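Local atomic coordinates of nucleoporin NUP82 (Saccharomyces cerevisiae, PDB entry 3PBP), a protein that forms a structural part of the nuclear pore complex, can help dock nuclear transport factors, and binds NUP116 through its N-terminal domain. Residues F109-Y114 with F154-S159; G77-L82 with V130-K135; K146-I151 with N167-S172; Y195-T200 with Y297-I302. The protein carries 1 engineered substitution. All blocks are in the same frame, centred on the assembly; numbering follows the deposited sequence.

Interaction 1: F109-Y114 with F154-S159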
# COMPACT_ATOMS: atom_id res chain seq x y z
N PHE A 109 -28.14 8.23 -9.84
CA PHE A 109 -26.87 8.73 -9.35
C PHE A 109 -26.29 7.93 -8.20
O PHE A 109 -25.19 8.22 -7.72
CB PHE A 109 -27.02 10.20 -8.96
CG PHE A 109 -27.39 11.08 -10.12
CD1 PHE A 109 -26.65 11.03 -11.30
CD2 PHE A 109 -28.49 11.93 -10.05
CE1 PHE A 109 -26.99 11.81 -12.39
CE2 PHE A 109 -28.84 12.71 -11.13
CZ PHE A 109 -28.09 12.65 -12.31
N GLN A 110 -27.01 6.91 -7.76
CA GLN A 110 -26.52 6.05 -6.70
C GLN A 110 -25.93 4.91 -7.50
O GLN A 110 -26.64 4.05 -8.02
CB GLN A 110 -27.66 5.56 -5.80
CG GLN A 110 -28.36 6.65 -5.02
CD GLN A 110 -27.40 7.51 -4.18
OE1 GLN A 110 -26.66 6.99 -3.33
NE2 GLN A 110 -27.41 8.82 -4.42
N ILE A 111 -24.61 4.92 -7.61
CA ILE A 111 -23.93 3.93 -8.42
C ILE A 111 -23.47 2.63 -7.79
O ILE A 111 -23.46 1.58 -8.45
CB ILE A 111 -22.75 4.61 -9.11
CG1 ILE A 111 -23.29 5.74 -9.98
CG2 ILE A 111 -21.95 3.62 -9.92
CD1 ILE A 111 -22.22 6.50 -10.73
N PHE A 112 -23.09 2.66 -6.51
CA PHE A 112 -22.60 1.44 -5.86
C PHE A 112 -22.73 1.49 -4.35
O PHE A 112 -22.61 2.57 -3.74
CB PHE A 112 -21.13 1.24 -6.24
CG PHE A 112 -20.44 0.14 -5.49
CD1 PHE A 112 -20.44 -1.17 -5.98
CD2 PHE A 112 -19.73 0.41 -4.32
CE1 PHE A 112 -19.77 -2.18 -5.32
CE2 PHE A 112 -19.06 -0.59 -3.65
CZ PHE A 112 -19.07 -1.90 -4.16
N HIS A 113 -22.97 0.33 -3.75
CA HIS A 113 -23.07 0.26 -2.30
C HIS A 113 -22.45 -1.03 -1.79
O HIS A 113 -22.48 -2.06 -2.47
CB HIS A 113 -24.52 0.32 -1.84
CG HIS A 113 -24.67 0.18 -0.36
ND1 HIS A 113 -24.55 1.25 0.51
CD2 HIS A 113 -24.88 -0.91 0.42
CE1 HIS A 113 -24.67 0.82 1.75
NE2 HIS A 113 -24.87 -0.49 1.73
N TYR A 114 -21.90 -0.97 -0.59
CA TYR A 114 -21.27 -2.15 0.01
C TYR A 114 -21.23 -2.03 1.53
O TYR A 114 -20.95 -0.95 2.07
CB TYR A 114 -19.85 -2.32 -0.51
CG TYR A 114 -19.07 -3.39 0.21
CD1 TYR A 114 -19.21 -4.73 -0.13
CD2 TYR A 114 -18.23 -3.06 1.27
CE1 TYR A 114 -18.54 -5.72 0.57
CE2 TYR A 114 -17.56 -4.05 1.99
CZ TYR A 114 -17.71 -5.37 1.64
OH TYR A 114 -17.05 -6.33 2.37
N PHE A 154 -13.05 -3.30 -5.76
CA PHE A 154 -14.43 -3.48 -6.19
C PHE A 154 -14.64 -2.79 -7.54
O PHE A 154 -14.14 -1.68 -7.76
CB PHE A 154 -15.41 -2.85 -5.18
CG PHE A 154 -15.49 -3.57 -3.87
CD1 PHE A 154 -16.20 -4.76 -3.75
CD2 PHE A 154 -14.91 -3.03 -2.72
CE1 PHE A 154 -16.33 -5.40 -2.53
CE2 PHE A 154 -15.03 -3.66 -1.49
CZ PHE A 154 -15.74 -4.84 -1.39
N ASP A 155 -15.37 -3.44 -8.43
CA ASP A 155 -15.67 -2.84 -9.70
C ASP A 155 -17.05 -2.20 -9.57
O ASP A 155 -18.08 -2.87 -9.67
CB ASP A 155 -15.70 -3.86 -10.82
CG ASP A 155 -15.81 -3.20 -12.19
OD1 ASP A 155 -16.55 -2.20 -12.32
OD2 ASP A 155 -15.17 -3.69 -13.15
N ILE A 156 -17.05 -0.90 -9.31
CA ILE A 156 -18.26 -0.09 -9.16
C ILE A 156 -19.32 -0.28 -10.25
O ILE A 156 -20.52 -0.19 -9.97
CB ILE A 156 -17.86 1.40 -9.11
CG1 ILE A 156 -17.31 1.74 -7.74
CG2 ILE A 156 -19.02 2.27 -9.47
CD1 ILE A 156 -16.94 3.20 -7.63
N LEU A 157 -18.89 -0.53 -11.48
CA LEU A 157 -19.82 -0.67 -12.60
C LEU A 157 -20.08 -2.08 -13.12
O LEU A 157 -20.55 -2.23 -14.25
CB LEU A 157 -19.32 0.17 -13.78
CG LEU A 157 -18.94 1.61 -13.50
CD1 LEU A 157 -18.45 2.25 -14.78
CD2 LEU A 157 -20.12 2.37 -12.95
N ASN A 158 -19.81 -3.12 -12.34
CA ASN A 158 -20.04 -4.46 -12.88
C ASN A 158 -20.21 -5.54 -11.82
O ASN A 158 -19.23 -5.94 -11.18
CB ASN A 158 -18.87 -4.82 -13.81
CG ASN A 158 -19.21 -5.94 -14.77
OD1 ASN A 158 -19.52 -7.06 -14.36
ND2 ASN A 158 -19.16 -5.63 -16.06
N SER A 159 -21.44 -6.02 -11.65
CA SER A 159 -21.73 -7.06 -10.66
C SER A 159 -21.28 -8.43 -11.15
O SER A 159 -21.23 -9.39 -10.36
CB SER A 159 -23.22 -7.11 -10.35
OG SER A 159 -23.63 -5.93 -9.70

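Interaction 2: G77-L82 with V130-K135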
# COMPACT_ATOMS: atom_id res chain seq x y z
N GLY A 77 -13.38 14.14 -10.79
CA GLY A 77 -14.47 14.90 -10.21
C GLY A 77 -15.84 14.39 -10.57
O GLY A 77 -16.84 15.05 -10.32
N ASP A 78 -15.92 13.21 -11.16
CA ASP A 78 -17.21 12.67 -11.57
C ASP A 78 -17.86 11.79 -10.51
O ASP A 78 -19.07 11.58 -10.51
CB ASP A 78 -17.05 11.91 -12.88
CG ASP A 78 -16.48 12.78 -13.99
OD1 ASP A 78 -16.81 14.00 -14.04
OD2 ASP A 78 -15.72 12.25 -14.83
N LEU A 79 -17.05 11.29 -9.58
CA LEU A 79 -17.57 10.43 -8.54
C LEU A 79 -17.14 10.82 -7.12
O LEU A 79 -16.04 11.34 -6.88
CB LEU A 79 -17.16 8.99 -8.79
CG LEU A 79 -17.59 8.31 -10.07
CD1 LEU A 79 -17.20 6.83 -9.99
CD2 LEU A 79 -19.08 8.48 -10.25
N LEU A 80 -18.04 10.53 -6.17
CA LEU A 80 -17.80 10.76 -4.75
C LEU A 80 -17.94 9.39 -4.07
O LEU A 80 -18.73 8.54 -4.49
CB LEU A 80 -18.83 11.72 -4.17
CG LEU A 80 -18.70 13.18 -4.59
CD1 LEU A 80 -19.82 13.95 -3.93
CD2 LEU A 80 -17.33 13.75 -4.18
N CYS A 81 -17.14 9.18 -3.05
CA CYS A 81 -17.19 7.94 -2.31
C CYS A 81 -17.34 8.30 -0.84
O CYS A 81 -16.46 8.93 -0.25
CB CYS A 81 -15.92 7.13 -2.51
SG CYS A 81 -15.99 5.52 -1.71
N LEU A 82 -18.49 7.94 -0.26
CA LEU A 82 -18.77 8.23 1.14
C LEU A 82 -18.75 6.90 1.89
O LEU A 82 -19.42 5.93 1.48
CB LEU A 82 -20.14 8.92 1.27
CG LEU A 82 -20.34 10.08 0.28
CD1 LEU A 82 -20.84 9.51 -1.03
CD2 LEU A 82 -21.32 11.10 0.81
N VAL A 130 -10.37 3.91 2.12
CA VAL A 130 -10.84 3.70 0.75
C VAL A 130 -10.20 4.69 -0.21
O VAL A 130 -10.06 5.86 0.10
CB VAL A 130 -12.36 3.86 0.64
CG1 VAL A 130 -12.80 3.70 -0.82
CG2 VAL A 130 -13.05 2.84 1.52
N LEU A 131 -9.83 4.21 -1.39
CA LEU A 131 -9.21 5.05 -2.41
C LEU A 131 -9.72 4.68 -3.79
O LEU A 131 -9.95 3.50 -4.07
CB LEU A 131 -7.70 4.82 -2.45
CG LEU A 131 -6.83 5.24 -1.27
CD1 LEU A 131 -5.42 4.80 -1.53
CD2 LEU A 131 -6.93 6.73 -1.10
N PHE A 132 -9.88 5.67 -4.66
CA PHE A 132 -10.27 5.36 -6.04
C PHE A 132 -8.98 4.90 -6.73
O PHE A 132 -7.90 5.38 -6.40
CB PHE A 132 -10.75 6.61 -6.75
CG PHE A 132 -12.20 6.89 -6.57
CD1 PHE A 132 -13.16 6.05 -7.15
CD2 PHE A 132 -12.61 8.00 -5.84
CE1 PHE A 132 -14.52 6.32 -6.99
CE2 PHE A 132 -13.96 8.28 -5.68
CZ PHE A 132 -14.93 7.44 -6.25
N HIS A 133 -9.08 3.97 -7.67
CA HIS A 133 -7.87 3.56 -8.38
C HIS A 133 -7.65 4.72 -9.35
O HIS A 133 -8.52 5.06 -10.14
CB HIS A 133 -8.08 2.24 -9.11
CG HIS A 133 -6.80 1.65 -9.63
ND1 HIS A 133 -6.07 2.22 -10.64
CD2 HIS A 133 -6.13 0.53 -9.27
CE1 HIS A 133 -5.00 1.48 -10.89
NE2 HIS A 133 -5.01 0.45 -10.07
N PRO A 134 -6.46 5.34 -9.30
CA PRO A 134 -6.11 6.48 -10.15
C PRO A 134 -6.23 6.21 -11.64
O PRO A 134 -6.44 7.14 -12.42
CB PRO A 134 -4.67 6.79 -9.75
CG PRO A 134 -4.50 6.12 -8.44
CD PRO A 134 -5.27 4.86 -8.59
N LYS A 135 -6.10 4.96 -12.06
CA LYS A 135 -6.17 4.71 -13.49
C LYS A 135 -7.21 3.71 -13.97
O LYS A 135 -6.95 2.87 -14.83
CB LYS A 135 -4.78 4.31 -14.00
CG LYS A 135 -3.86 5.49 -14.20
CD LYS A 135 -2.61 5.02 -14.91
CE LYS A 135 -1.86 6.16 -15.57
NZ LYS A 135 -0.65 5.64 -16.30

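Interaction 3: K146-I151 with N167-S172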
# COMPACT_ATOMS: atom_id res chain seq x y z
N LYS A 146 -8.97 -2.97 4.91
CA LYS A 146 -9.70 -3.28 6.15
C LYS A 146 -8.76 -3.49 7.35
O LYS A 146 -7.55 -3.59 7.17
CB LYS A 146 -10.57 -4.53 5.93
CG LYS A 146 -11.76 -4.30 5.01
CD LYS A 146 -12.44 -5.61 4.61
CE LYS A 146 -13.69 -5.35 3.79
NZ LYS A 146 -14.15 -6.58 3.10
N GLU A 147 -9.32 -3.54 8.56
CA GLU A 147 -8.51 -3.78 9.77
C GLU A 147 -7.72 -5.06 9.54
O GLU A 147 -6.66 -5.28 10.13
CB GLU A 147 -9.40 -3.95 10.98
CG GLU A 147 -10.13 -2.69 11.37
CD GLU A 147 -9.19 -1.51 11.51
OE1 GLU A 147 -8.10 -1.69 12.11
OE2 GLU A 147 -9.53 -0.41 11.02
N ASP A 148 -8.28 -5.88 8.66
CA ASP A 148 -7.74 -7.15 8.20
C ASP A 148 -6.30 -7.06 7.72
O ASP A 148 -5.53 -8.00 7.85
CB ASP A 148 -8.55 -7.61 7.00
CG ASP A 148 -9.34 -8.82 7.27
OD1 ASP A 148 -8.90 -9.61 8.13
OD2 ASP A 148 -10.40 -8.99 6.62
N ASP A 149 -5.99 -5.91 7.11
CA ASP A 149 -4.71 -5.62 6.46
C ASP A 149 -4.93 -6.20 5.07
O ASP A 149 -4.03 -6.36 4.26
CB ASP A 149 -3.53 -6.29 7.16
CG ASP A 149 -3.13 -5.58 8.44
OD1 ASP A 149 -3.13 -4.32 8.44
OD2 ASP A 149 -2.80 -6.27 9.43
N THR A 150 -6.19 -6.53 4.83
CA THR A 150 -6.64 -7.08 3.58
C THR A 150 -6.94 -5.88 2.67
O THR A 150 -7.45 -4.85 3.13
CB THR A 150 -7.90 -7.96 3.85
OG1 THR A 150 -8.00 -8.98 2.85
CG2 THR A 150 -9.18 -7.12 3.83
N ILE A 151 -6.61 -5.99 1.38
CA ILE A 151 -6.87 -4.90 0.43
C ILE A 151 -7.76 -5.44 -0.68
O ILE A 151 -7.41 -6.40 -1.36
CB ILE A 151 -5.55 -4.35 -0.16
CG1 ILE A 151 -4.64 -3.85 0.98
CG2 ILE A 151 -5.85 -3.22 -1.15
CD1 ILE A 151 -3.21 -3.58 0.57
N ASN A 167 -3.58 -9.67 -0.41
CA ASN A 167 -2.97 -9.72 0.92
C ASN A 167 -3.90 -10.46 1.89
O ASN A 167 -4.16 -10.00 3.01
CB ASN A 167 -2.64 -8.30 1.44
CG ASN A 167 -1.55 -8.31 2.52
OD1 ASN A 167 -0.52 -8.98 2.38
ND2 ASN A 167 -1.77 -7.57 3.60
N LYS A 168 -4.40 -11.61 1.44
CA LYS A 168 -5.30 -12.44 2.24
C LYS A 168 -4.58 -12.99 3.46
O LYS A 168 -3.35 -13.16 3.44
CB LYS A 168 -5.82 -13.61 1.40
CG LYS A 168 -6.57 -13.22 0.15
CD LYS A 168 -6.96 -14.46 -0.63
CE LYS A 168 -7.39 -14.12 -2.05
NZ LYS A 168 -7.50 -15.34 -2.92
N PRO A 169 -5.32 -13.27 4.54
CA PRO A 169 -4.68 -13.80 5.74
C PRO A 169 -4.06 -15.18 5.47
O PRO A 169 -4.51 -15.92 4.59
CB PRO A 169 -5.83 -13.86 6.74
CG PRO A 169 -6.72 -12.74 6.30
CD PRO A 169 -6.73 -12.91 4.81
N ASN A 170 -3.01 -15.50 6.23
CA ASN A 170 -2.31 -16.77 6.10
C ASN A 170 -2.50 -17.67 7.31
O ASN A 170 -2.94 -17.23 8.38
CB ASN A 170 -0.81 -16.55 5.91
CG ASN A 170 -0.46 -16.19 4.49
OD1 ASN A 170 -0.79 -16.91 3.55
ND2 ASN A 170 0.24 -15.06 4.32
N ASN A 171 -2.15 -18.94 7.12
CA ASN A 171 -2.21 -19.95 8.17
C ASN A 171 -0.77 -20.24 8.49
O ASN A 171 -0.35 -21.40 8.53
CB ASN A 171 -2.90 -21.22 7.67
CG ASN A 171 -4.41 -21.10 7.68
OD1 ASN A 171 -5.03 -20.94 8.74
ND2 ASN A 171 -5.02 -21.16 6.50
N SER A 172 -0.00 -19.18 8.70
CA SER A 172 1.40 -19.31 9.02
C SER A 172 1.64 -18.87 10.44
O SER A 172 0.78 -18.25 11.06
CB SER A 172 2.25 -18.45 8.08
OG SER A 172 2.17 -18.90 6.75

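Interaction 4: Y195-T200 with Y297-I302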
# COMPACT_ATOMS: atom_id res chain seq x y z
N TYR A 195 1.76 1.54 -3.02
CA TYR A 195 2.69 1.52 -1.89
C TYR A 195 1.91 1.35 -0.58
O TYR A 195 0.89 2.00 -0.39
CB TYR A 195 3.49 2.83 -1.81
CG TYR A 195 4.55 3.02 -2.86
CD1 TYR A 195 5.70 2.24 -2.86
CD2 TYR A 195 4.44 4.03 -3.81
CE1 TYR A 195 6.71 2.46 -3.79
CE2 TYR A 195 5.44 4.26 -4.73
CZ TYR A 195 6.58 3.47 -4.72
OH TYR A 195 7.59 3.71 -5.62
N CYS A 196 2.41 0.51 0.31
CA CYS A 196 1.77 0.28 1.61
C CYS A 196 2.75 0.59 2.71
O CYS A 196 3.89 0.15 2.67
CB CYS A 196 1.36 -1.19 1.75
SG CYS A 196 0.24 -1.74 0.46
N LEU A 197 2.30 1.36 3.69
CA LEU A 197 3.13 1.70 4.84
C LEU A 197 2.63 0.87 6.03
O LEU A 197 1.51 1.06 6.50
CB LEU A 197 2.99 3.18 5.17
CG LEU A 197 3.84 3.66 6.35
CD1 LEU A 197 5.30 3.69 5.95
CD2 LEU A 197 3.39 5.04 6.79
N ASN A 198 3.45 -0.07 6.51
CA ASN A 198 3.04 -0.91 7.63
C ASN A 198 3.81 -0.56 8.91
O ASN A 198 4.82 0.16 8.87
CB ASN A 198 3.20 -2.39 7.26
CG ASN A 198 4.52 -2.96 7.70
OD1 ASN A 198 5.55 -2.30 7.61
ND2 ASN A 198 4.50 -4.20 8.16
N THR A 199 3.33 -1.07 10.04
CA THR A 199 3.92 -0.77 11.33
C THR A 199 4.59 -1.90 12.10
O THR A 199 5.33 -1.64 13.06
CB THR A 199 2.87 -0.14 12.22
OG1 THR A 199 2.47 1.11 11.65
CG2 THR A 199 3.41 0.10 13.62
N THR A 200 4.34 -3.14 11.69
CA THR A 200 4.93 -4.30 12.36
C THR A 200 6.29 -4.05 13.02
O THR A 200 6.53 -4.49 14.14
CB THR A 200 5.09 -5.48 11.39
OG1 THR A 200 3.86 -5.71 10.69
CG2 THR A 200 5.47 -6.74 12.15
N TYR A 297 10.77 5.48 16.73
CA TYR A 297 9.43 5.97 16.43
C TYR A 297 8.69 5.10 15.42
O TYR A 297 9.21 4.06 14.98
CB TYR A 297 9.50 7.41 15.92
CG TYR A 297 10.12 8.36 16.93
CD1 TYR A 297 11.51 8.53 16.98
CD2 TYR A 297 9.33 9.04 17.86
CE1 TYR A 297 12.09 9.37 17.94
CE2 TYR A 297 9.90 9.88 18.82
CZ TYR A 297 11.28 10.03 18.85
OH TYR A 297 11.85 10.85 19.81
N THR A 298 7.48 5.52 15.07
CA THR A 298 6.68 4.76 14.13
C THR A 298 6.21 5.61 12.96
O THR A 298 5.88 6.79 13.12
CB THR A 298 5.44 4.15 14.82
OG1 THR A 298 5.84 3.46 16.00
CG2 THR A 298 4.73 3.18 13.87
N ALA A 299 6.19 4.98 11.78
CA ALA A 299 5.75 5.63 10.55
C ALA A 299 4.23 5.86 10.63
O ALA A 299 3.48 4.97 11.04
CB ALA A 299 6.12 4.77 9.36
N THR A 300 3.79 7.05 10.23
CA THR A 300 2.37 7.39 10.30
C THR A 300 1.62 7.42 8.97
O THR A 300 0.57 6.76 8.82
CB THR A 300 2.17 8.76 10.95
OG1 THR A 300 2.96 8.85 12.13
CG2 THR A 300 0.71 8.94 11.34
N ASN A 301 2.13 8.19 8.02
CA ASN A 301 1.50 8.32 6.71
C ASN A 301 2.49 8.23 5.57
O ASN A 301 3.69 8.34 5.75
CB ASN A 301 0.77 9.65 6.59
CG ASN A 301 -0.13 9.93 7.77
OD1 ASN A 301 0.33 10.38 8.82
ND2 ASN A 301 -1.43 9.65 7.61
N ILE A 302 1.95 8.02 4.38
CA ILE A 302 2.78 7.96 3.20
C ILE A 302 2.06 8.74 2.09
O ILE A 302 0.83 8.70 1.96
CB ILE A 302 3.05 6.49 2.77
CG1 ILE A 302 4.04 6.49 1.60
CG2 ILE A 302 1.75 5.78 2.40
CD1 ILE A 302 4.49 5.08 1.20

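Interaction 1: F109-Y114 with F154-S159
Phe112, Tyr114 and Phe154 meet as an aromatic cluster between two neighbouring blades of the N-terminal beta-propeller, where the edge strand 110-115 of one sheet lies against the end of strand 151-155 in the next. One bump is Phe154, whose CZ rises over the centre of one face of the Tyr114 ring, 3.5 Å from Tyr114 CE1, with the ring planes at 44°. From the same strand as Tyr114, the tip of Phe112 meets the root of Phe154, Phe112 CZ lying 3.9 Å from Phe154 CB. CG of Phe112 is anti to the backbone N (chi1 172°), which starts the ring toward Phe154. Ile156 fills the next dip: its CG2 sits between Phe112 CB, 4.0 Å away, and Ile111 CG2. Replacing Tyr114 by an alanine would probably leave Phe154 CZ without its aromatic cover and deprive Lys146 NZ and Glu119 of their hydroxyl partner. Ile111 and Phe112 both face Val90 in a classic beta bulge, while Leu157, in the type I turn from Asp155 to Asn158, closes the Ile111 end. There Leu157 CD2 reaches Ile111 CG2 at 3.8 Å, and Leu157 N donates to Asp155 OD1 at 3.0 Å, an Asx turn.

Interaction 2: G77-L82 with V130-K135
Phe132 points its ring tip from the first strand of one propeller blade at Leu79 and Cys81 in the preceding blade, a buried packing of sheet against sheet. Phe132 CZ approaches Leu79 CB to 3.7 Å and Cys81 CB to 3.9 Å, so the tip meets both side chains at their roots. The backbone between them is touched as well: Leu80 C lies near the plane of the ring, at its edge, 4.2 Å from Phe132 CZ. Farther along, Cys81 SG rests on Val130 CG1 at 3.8 Å; with SG anti to the backbone N (chi1 -175°), the sulfur is carried toward that methyl. The strands 79-82 and 130-132 run antiparallel at 171°, yet their axes remain 8.8 Å apart, too far for backbone pairing, so side chains reach across. In the next shell, Val90 and Glu92 back Leu79, Ile88 touches both Cys81 and Val130, and Ile142 and Ser74 touch Phe132. Backbone bonds from Cys81 to Ile72 and from Leu131 to Val143 fix each strand in its own sheet. Just beyond Phe132, His133 is held by both ring nitrogens: NE2 bonds to Phe211 O and ND1 accepts from Lys135 N at 3.1 Å, close to the ring plane.

Interaction 3: K146-I151 with N167-S172
Asn167 reaches Asp149 with CG anti to the backbone N (chi1 -158°), while Asp149 takes a positive phi (85°) in the 146-151 hairpin, and its carbonyl meets the amide. Asn167 ND2 donates to Asp149 O at 2.6 Å along a fairly straight N-H path (163°); the acceptor lies close to the amide plane, whereas the donor is tilted from the plane of the carbonyl. The hairpin connects strands 141-146 and 151-155 of one propeller blade, and is closed by Asp149 N to Lys146 O at 2.8 Å and Lys146 N to Thr150 O at 3.0 Å. Around the bond the contact is looser: Thr150 CA lies 3.9 Å from Asn167 O, and Asp148 OD1 is 4.2 Å from Pro169 CG. Asn167 ND2 also donates to Val179 O, and Arg178 bonds to both Asn167 O and Asp148 O, so it ties the two loops from outside. The Asp149 carboxylate takes the backbone N of Asp181 and of Ile182. Farther along 167-172, Ser172 pairs in an antiparallel ladder with a strand of the NUP116 chain. A leucine in place of Asn167 would probably leave Asp149 O and Val179 O without this shared donor. Side-chain N-H groups of Asn167 and Arg178 serve backbone carbonyls, while the Asp149 carboxylate takes backbone N-H groups, so the junction rests on directional polar bonds rather than on apolar packing.

Interaction 4: Y195-T200 with Y297-I302
Leu197 and Ile302 face each other across strands 195-198 and 299-302, which run nearly antiparallel at 164° with axes 7.4 Å apart, as neighbouring blades of a propeller pack without sharing a sheet. Leu197 is the wedge. Its chi1 (-179°) puts CG anti to the backbone N, and chi2 (72°) then sets the two methyls: Leu197 CD1 meets Ala299 CB at 3.7 Å, and CD2 lies against the backbone, 3.5 Å from Asn301 O. Its root is covered too, Leu197 CB lying 4.0 Å from Ile302 CG2. Ile302 CD1 touches Tyr195 CB at 3.9 Å. At the opposite end, Thr199 CG2 and Thr298 CG2 come together as methyl groups, the side chains crossing at about a right angle. The hydroxyls of this pair bond elsewhere, Thr199 OG1 with Thr183 OG1 and Thr298 OG1 with Arg114 of the NUP116 chain, whose Arg118 packs on both threonines. Strand 194-198 lies in the middle of its sheet, between 182-187 and 204-208. Strand 299-306 is the edge of the other sheet, beside 313-319, and Asp184 on 182-187 bridges the two blades by accepting from Ile302 N.

How the interactions relate
Interactions 1 and 2 join the same two blades, the sheets spanning 70-115 and 127-166, and touch through Ile111 CD1 with Leu79 CD2 and Ile156 CD1 with Phe132 CE1. Interaction 2 is the buried one, nearer the centre of the chain; interaction 1 lies farther out and is partly exposed. Both are apolar; interaction 1 adds a cluster of three rings, whereas interaction 2 has a single ring tip against aliphatic side chains and a cysteine. Interaction 3, centred about 21 Å from the chain centre, is polar and built on loops; it meets interaction 1 where Tyr114 OH lies near Lys146 NZ. Interaction 4 returns to apolar packing between blades, touches interaction 3 through Ile151 and Cys196, and, like it, contacts NUP116.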